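PDB 5ULB: putative sugar ABC transporter from Yersinia enterocolitica subsp. enterocolitica 8081, which probably binds methylthioribose-like sugars as the periplasmic receptor of an ABC importer, and here holds the seleno analogue 5-Se-methyl-5-seleno-ribofuranose. Local coordinates for residues A208-D214 with I232-D238; W254-V260 with R289-Q295. The contacts are given in a common frame with arbitrary orientation. Residue numbers count along the deposited sequence, not the author numbering.

Contact 1. Residues A208-D214 with I232-D238; sequences AIWGTWD and IKLYSID
Lay strands 208-211 and 233-237 side by side and parallel, axes 4.8 Å apart at an angle of 18°, pairing Ala208 with Lys233, Ile209 with Leu234, Trp210 with Tyr235 and Gly211 with Ser236. Ile232 comes first, its CG2 3.7 Å from Ile209 CG1. Lys233 O accepts Ile209 N at 2.9 Å. Leu234 (mt) sends CD2 to 3.6 Å from Ile209 CB and packs on helix 214-226. Tyr235 ties both ways, N to Ile209 O at 3.0 Å and O to Gly211 N at 2.8 Å; its ring (chi1 m) lies on the opposite face from Leu234, with Ala208 and Trp210, under helix 124-138. Ser236 sits across from Gly211, its CA 3.3 Å from Gly211 O, and its OG bonds to Ile237 O at 2.9 Å and to Thr217. Ile237 N closes the zigzag on Gly211 O at 3.0 Å, while its CD1 comes 4.0 Å from Trp210 CZ2. At Asp238, phi turns positive (85°); OD2 accepts Asp214 N at 3.1 Å, at the start of helix 214-226, and lies 3.3 Å from Trp213 CD1 at the indole edge. Linked through helix 214-226, the strands form a classic beta-alpha-beta unit, whose C-terminal ends carry Thr212, Trp213 and Asp238 into the sugar pocket, as is usual in periplasmic binding proteins.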
loop_
_atom_site.group_PDB
_atom_site.type_symbol
_atom_site.label_atom_id
_atom_site.label_comp_id
_atom_site.label_asym_id
_atom_site.label_seq_id
_atom_site.Cartn_x
_atom_site.Cartn_y
_atom_site.Cartn_z
ATOM N N ALA A 208 -11.416 -14.890 15.284
ATOM C CA ALA A 208 -11.209 -13.998 14.200
ATOM C C ALA A 208 -9.720 -13.886 13.914
ATOM O O ALA A 208 -8.886 -14.159 14.767
ATOM C CB ALA A 208 -11.858 -12.616 14.493
ATOM N N ILE A 209 -9.438 -13.359 12.701
ATOM C CA ILE A 209 -8.082 -13.051 12.266
ATOM C C ILE A 209 -8.030 -11.620 11.750
ATOM O O ILE A 209 -8.885 -11.241 10.938
ATOM C CB ILE A 209 -7.585 -14.090 11.216
ATOM C CG1 ILE A 209 -7.609 -15.471 11.787
ATOM C CG2 ILE A 209 -6.259 -13.684 10.631
ATOM C CD1 ILE A 209 -7.270 -16.569 10.794
ATOM N N TRP A 210 -7.029 -10.876 12.217
ATOM C CA TRP A 210 -6.796 -9.520 11.687
ATOM C C TRP A 210 -5.572 -9.545 10.811
ATOM O O TRP A 210 -4.464 -9.803 11.290
ATOM C CB TRP A 210 -6.602 -8.542 12.816
ATOM C CG TRP A 210 -6.364 -7.107 12.407
ATOM C CD1 TRP A 210 -7.098 -6.417 11.472
ATOM C CD2 TRP A 210 -5.304 -6.265 12.806
ATOM N NE1 TRP A 210 -6.585 -5.162 11.329
ATOM C CE2 TRP A 210 -5.490 -5.059 12.128
ATOM C CE3 TRP A 210 -4.249 -6.365 13.693
ATOM C CZ2 TRP A 210 -4.630 -3.950 12.305
ATOM C CZ3 TRP A 210 -3.442 -5.322 13.865
ATOM C CH2 TRP A 210 -3.627 -4.123 13.155
ATOM N N GLY A 211 -5.815 -9.265 9.498
ATOM C CA GLY A 211 -4.700 -9.245 8.573
ATOM C C GLY A 211 -4.313 -7.809 8.232
ATOM O O GLY A 211 -5.091 -7.026 7.695
ATOM N N THR A 212 -3.000 -7.496 8.519
ATOM C CA THR A 212 -2.524 -6.125 8.354
ATOM C C THR A 212 -2.045 -5.793 6.969
ATOM O O THR A 212 -1.772 -4.670 6.669
ATOM C CB THR A 212 -1.427 -5.826 9.343
ATOM O OG1 THR A 212 -0.271 -6.628 9.083
ATOM C CG2 THR A 212 -1.889 -5.987 10.769
ATOM N N TRP A 213 -2.081 -6.803 6.078
ATOM C CA TRP A 213 -1.716 -6.658 4.674
ATOM C C TRP A 213 -2.490 -7.719 3.918
ATOM O O TRP A 213 -2.534 -8.859 4.375
ATOM C CB TRP A 213 -0.216 -6.917 4.473
ATOM C CG TRP A 213 0.395 -6.978 3.112
ATOM C CD1 TRP A 213 0.029 -6.431 1.945
ATOM C CD2 TRP A 213 1.731 -7.516 2.902
ATOM N NE1 TRP A 213 1.033 -6.653 0.964
ATOM C CE2 TRP A 213 2.077 -7.298 1.548
ATOM C CE3 TRP A 213 2.579 -8.266 3.705
ATOM C CZ2 TRP A 213 3.320 -7.747 1.063
ATOM C CZ3 TRP A 213 3.826 -8.664 3.209
ATOM C CH2 TRP A 213 4.128 -8.394 1.874
ATOM N N ASP A 214 -3.103 -7.390 2.818
ATOM C CA ASP A 214 -3.975 -8.368 2.170
ATOM C C ASP A 214 -3.201 -9.555 1.576
ATOM O O ASP A 214 -3.812 -10.608 1.357
ATOM C CB ASP A 214 -4.931 -7.807 1.136
ATOM C CG ASP A 214 -4.317 -7.149 -0.100
ATOM O OD1 ASP A 214 -3.110 -6.906 -0.075
ATOM O OD2 ASP A 214 -5.159 -6.935 -1.051
ATOM N N ILE A 232 -14.222 -18.893 11.376
ATOM C CA ILE A 232 -13.332 -17.771 11.759
ATOM C C ILE A 232 -13.524 -16.681 10.813
ATOM O O ILE A 232 -13.425 -16.828 9.616
ATOM C CB ILE A 232 -11.863 -18.288 11.775
ATOM C CG1 ILE A 232 -11.694 -19.429 12.748
ATOM C CG2 ILE A 232 -10.928 -17.138 12.004
ATOM C CD1 ILE A 232 -10.312 -20.116 12.659
ATOM N N LYS A 233 -13.725 -15.437 11.330
ATOM C CA LYS A 233 -13.938 -14.273 10.499
ATOM C C LYS A 233 -12.665 -13.470 10.247
ATOM O O LYS A 233 -11.844 -13.343 11.147
ATOM C CB LYS A 233 -15.044 -13.401 11.132
ATOM C CG LYS A 233 -16.386 -14.153 11.226
ATOM C CD LYS A 233 -16.781 -14.958 9.947
ATOM C CE LYS A 233 -18.072 -15.775 10.095
ATOM N NZ LYS A 233 -18.246 -16.916 9.069
ATOM N N LEU A 234 -12.534 -12.959 9.031
ATOM C CA LEU A 234 -11.355 -12.242 8.613
ATOM C C LEU A 234 -11.611 -10.720 8.425
ATOM O O LEU A 234 -12.625 -10.358 7.801
ATOM C CB LEU A 234 -10.784 -12.674 7.241
ATOM C CG LEU A 234 -10.336 -14.018 7.043
ATOM C CD1 LEU A 234 -10.040 -14.326 5.566
ATOM C CD2 LEU A 234 -9.082 -14.238 7.895
ATOM N N TYR A 235 -10.699 -9.915 8.944
ATOM C CA TYR A 235 -10.775 -8.447 8.863
ATOM C C TYR A 235 -9.434 -8.010 8.337
ATOM O O TYR A 235 -8.417 -8.294 8.937
ATOM C CB TYR A 235 -11.022 -7.905 10.275
ATOM C CG TYR A 235 -12.335 -8.352 10.882
ATOM C CD1 TYR A 235 -12.465 -9.604 11.427
ATOM C CD2 TYR A 235 -13.479 -7.567 10.814
ATOM C CE1 TYR A 235 -13.688 -10.048 11.915
ATOM C CE2 TYR A 235 -14.689 -7.994 11.284
ATOM C CZ TYR A 235 -14.767 -9.224 11.854
ATOM O OH TYR A 235 -15.970 -9.698 12.299
ATOM N N SER A 236 -9.445 -7.252 7.208
ATOM C CA SER A 236 -8.199 -6.889 6.537
ATOM C C SER A 236 -8.038 -5.423 6.281
ATOM O O SER A 236 -8.977 -4.662 6.093
ATOM C CB SER A 236 -8.167 -7.688 5.174
ATOM O OG SER A 236 -6.856 -7.745 4.609
ATOM N N ILE A 237 -6.770 -5.095 6.073
ATOM C CA ILE A 237 -6.296 -3.876 5.417
ATOM C C ILE A 237 -5.928 -4.231 3.965
ATOM O O ILE A 237 -5.508 -5.398 3.694
ATOM C CB ILE A 237 -5.129 -3.299 6.214
ATOM C CG1 ILE A 237 -5.643 -2.830 7.617
ATOM C CG2 ILE A 237 -4.455 -2.143 5.497
ATOM C CD1 ILE A 237 -4.611 -2.418 8.590
ATOM N N ASP A 238 -6.103 -3.296 3.095
ATOM C CA ASP A 238 -5.802 -3.362 1.669
ATOM C C ASP A 238 -6.888 -3.972 0.796
ATOM O O ASP A 238 -7.727 -4.688 1.322
ATOM C CB ASP A 238 -4.462 -4.013 1.299
ATOM C CG ASP A 238 -3.276 -3.500 2.028
ATOM O OD1 ASP A 238 -3.134 -2.237 2.160
ATOM O OD2 ASP A 238 -2.423 -4.358 2.465
#

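Contact 2. Residues W254-V260 with R289-Q295; sequences WKVSVAV and RAASIPQ
Strands 254-259 and 291-294 run antiparallel, axes 4.7 Å apart at 160°. Ser257-Ile293 and Ala259-Ala291 are hydrogen-bonded pairs; Val256-Pro294 and Val258-Ser292 are non-hydrogen-bonded pairs. Ser257 N reaches Ile293 O at 3.1 Å and Ile293 N returns to Ser257 O at 2.8 Å; Ala259 N to Ala291 O is 2.9 Å, and Ala291 N to Ala259 O is 3.0 Å. Beyond Pro294, the N-cap of helix 295-299, Gln295 N still bonds to Lys255 O at 3.0 Å. At the other end a water donates to both Ala259 O (3.2 Å) and Arg289 O (2.6 Å), linking the two segments just past the last backbone pair. Val256, Val258, Ser292 and Pro294 share one face: Val258 (chi1 t) places CG1 3.8 Å from Ser292 OG and 4.2 Å from Ala290 CB, and helix 124-138 packs against this side. Ser257, Ala259, Ala291 and Ile293 take the other, where Ile293 (mt) brings CD1 to 4.5 Å from Ala259 CB and packs on Met247. Trp254 (chi1 t) lies forward along its own strand, NE1 to Ser257 OG at 3.0 Å. Gln295, extended with chi1 and chi2 both t, puts OE1 3.3 Å from Lys255 CD while NE2 bonds to Met247 O and Ser252 O. The result is a regular antiparallel pairing inside a mixed sheet, where strand 285-294 meets the otherwise parallel strands of a periplasmic binding protein lobe.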
loop_
_atom_site.group_PDB
_atom_site.type_symbol
_atom_site.label_atom_id
_atom_site.label_comp_id
_atom_site.label_asym_id
_atom_site.label_seq_id
_atom_site.Cartn_x
_atom_site.Cartn_y
_atom_site.Cartn_z
ATOM N N TRP A 254 -14.443 -13.463 4.678
ATOM C CA TRP A 254 -13.714 -12.184 4.525
ATOM C C TRP A 254 -14.711 -11.019 4.675
ATOM O O TRP A 254 -15.402 -10.666 3.736
ATOM C CB TRP A 254 -13.018 -12.146 3.151
ATOM C CG TRP A 254 -12.025 -11.008 2.976
ATOM C CD1 TRP A 254 -12.127 -9.678 3.362
ATOM C CD2 TRP A 254 -10.718 -11.083 2.416
ATOM N NE1 TRP A 254 -11.022 -9.002 3.031
ATOM C CE2 TRP A 254 -10.132 -9.822 2.454
ATOM C CE3 TRP A 254 -9.976 -12.140 1.827
ATOM C CZ2 TRP A 254 -8.844 -9.567 1.970
ATOM C CZ3 TRP A 254 -8.708 -11.901 1.409
ATOM C CH2 TRP A 254 -8.188 -10.642 1.472
ATOM N N LYS A 255 -14.784 -10.457 5.882
ATOM C CA LYS A 255 -15.837 -9.531 6.254
ATOM C C LYS A 255 -15.617 -8.076 5.844
ATOM O O LYS A 255 -16.601 -7.393 5.548
ATOM C CB LYS A 255 -16.041 -9.567 7.777
ATOM C CG LYS A 255 -16.429 -10.796 8.374
ATOM C CD LYS A 255 -17.456 -11.534 7.590
ATOM C CE LYS A 255 -18.719 -11.072 8.023
ATOM N NZ LYS A 255 -19.234 -12.291 8.805
ATOM N N VAL A 256 -14.373 -7.630 5.827
ATOM C CA VAL A 256 -14.111 -6.215 5.562
ATOM C C VAL A 256 -12.694 -6.093 5.059
ATOM O O VAL A 256 -11.797 -6.816 5.501
ATOM C CB VAL A 256 -14.336 -5.348 6.711
ATOM C CG1 VAL A 256 -13.333 -5.483 7.843
ATOM C CG2 VAL A 256 -14.405 -3.844 6.398
ATOM N N SER A 257 -12.504 -5.090 4.179
ATOM C CA SER A 257 -11.182 -4.610 3.797
ATOM C C SER A 257 -11.253 -3.091 3.984
ATOM O O SER A 257 -12.167 -2.440 3.450
ATOM C CB SER A 257 -10.817 -4.866 2.350
ATOM O OG SER A 257 -10.304 -6.208 2.181
ATOM N N VAL A 258 -10.249 -2.512 4.611
ATOM C CA VAL A 258 -10.119 -1.071 4.769
ATOM C C VAL A 258 -8.882 -0.677 3.925
ATOM O O VAL A 258 -7.819 -1.253 4.199
ATOM C CB VAL A 258 -9.992 -0.666 6.241
ATOM C CG1 VAL A 258 -9.958 0.840 6.317
ATOM C CG2 VAL A 258 -11.164 -1.199 7.035
ATOM N N ALA A 259 -9.093 0.219 2.963
ATOM C CA ALA A 259 -8.030 0.312 1.927
ATOM C C ALA A 259 -8.004 1.639 1.205
ATOM O O ALA A 259 -9.000 2.343 1.140
ATOM C CB ALA A 259 -8.269 -0.797 0.904
ATOM N N VAL A 260 -6.822 1.910 0.672
ATOM C CA VAL A 260 -6.565 2.947 -0.310
ATOM C C VAL A 260 -6.240 2.248 -1.616
ATOM O O VAL A 260 -5.525 1.212 -1.605
ATOM C CB VAL A 260 -5.381 3.880 0.131
ATOM C CG1 VAL A 260 -5.090 4.942 -0.878
ATOM C CG2 VAL A 260 -5.625 4.487 1.522
ATOM N N ARG A 289 -6.275 8.898 2.296
ATOM C CA ARG A 289 -7.496 8.476 3.062
ATOM C C ARG A 289 -8.061 7.181 2.527
ATOM O O ARG A 289 -8.208 7.017 1.279
ATOM C CB ARG A 289 -8.585 9.613 2.965
ATOM C CG ARG A 289 -8.156 10.869 3.664
ATOM C CD ARG A 289 -9.277 11.856 3.963
ATOM N NE ARG A 289 -8.592 13.165 4.088
ATOM C CZ ARG A 289 -8.468 13.951 3.062
ATOM N NH1 ARG A 289 -9.064 13.537 1.976
ATOM N NH2 ARG A 289 -7.850 15.087 3.126
ATOM N N ALA A 290 -8.523 6.354 3.435
ATOM C CA ALA A 290 -9.047 5.008 3.018
ATOM C C ALA A 290 -10.526 4.956 3.102
ATOM O O ALA A 290 -11.196 5.851 3.693
ATOM C CB ALA A 290 -8.517 3.930 3.872
ATOM N N ALA A 291 -11.114 3.951 2.477
ATOM C CA ALA A 291 -12.488 3.602 2.545
ATOM C C ALA A 291 -12.630 2.223 3.157
ATOM O O ALA A 291 -11.766 1.366 2.992
ATOM C CB ALA A 291 -13.135 3.606 1.145
ATOM N N SER A 292 -13.745 2.016 3.861
ATOM C CA SER A 292 -14.017 0.743 4.453
ATOM C C SER A 292 -15.020 0.004 3.531
ATOM O O SER A 292 -16.139 0.492 3.326
ATOM C CB SER A 292 -14.619 0.895 5.836
ATOM O OG SER A 292 -13.673 1.657 6.639
ATOM N N ILE A 293 -14.608 -1.185 3.104
ATOM C CA ILE A 293 -15.316 -1.930 2.086
ATOM C C ILE A 293 -15.928 -3.175 2.745
ATOM O O ILE A 293 -15.225 -4.098 3.084
ATOM C CB ILE A 293 -14.390 -2.381 0.922
ATOM C CG1 ILE A 293 -13.628 -1.207 0.349
ATOM C CG2 ILE A 293 -15.162 -3.157 -0.178
ATOM C CD1 ILE A 293 -12.463 -1.565 -0.533
ATOM N N PRO A 294 -17.217 -3.185 2.960
ATOM C CA PRO A 294 -17.905 -4.373 3.630
ATOM C C PRO A 294 -18.241 -5.484 2.630
ATOM O O PRO A 294 -18.661 -5.218 1.525
ATOM C CB PRO A 294 -19.180 -3.802 4.247
ATOM C CG PRO A 294 -19.496 -2.644 3.311
ATOM C CD PRO A 294 -18.215 -2.099 2.713
ATOM N N GLN A 295 -18.098 -6.709 3.080
ATOM C CA GLN A 295 -18.416 -7.876 2.273
ATOM C C GLN A 295 -19.804 -7.821 1.690
ATOM O O GLN A 295 -20.022 -8.161 0.533
ATOM C CB GLN A 295 -18.282 -9.115 3.132
ATOM C CG GLN A 295 -18.640 -10.422 2.485
ATOM C CD GLN A 295 -18.400 -11.604 3.345
ATOM O OE1 GLN A 295 -18.720 -11.577 4.541
ATOM N NE2 GLN A 295 -17.845 -12.704 2.760
HETATM O O HOH W 1 -9.693 5.259 -0.031
#

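How the contacts relate
Contact 1 closes before contact 2 opens along the chain, and their centres lie about 10 Å apart in one mixed sheet. They meet because strands 233-237 and 254-259 are neighbours, which gives the order 208-211, 233-237, 254-259, 285-294. Probable hydrogen bonds join Leu234 O to Lys255 N and Asp238 N to Val258 O, both at 2.9 Å, and Ser257 OG bonds to Asp238 O. Helix 124-138 packs on a face of both contacts. Three parallel strands are thus followed by the antiparallel 285-294, whose other neighbour is 118-122. Contact 1 supplies sugar-pocket residues directly, whereas in contact 2 the side chain of Val260 stays about 7 Å from the bound sugar.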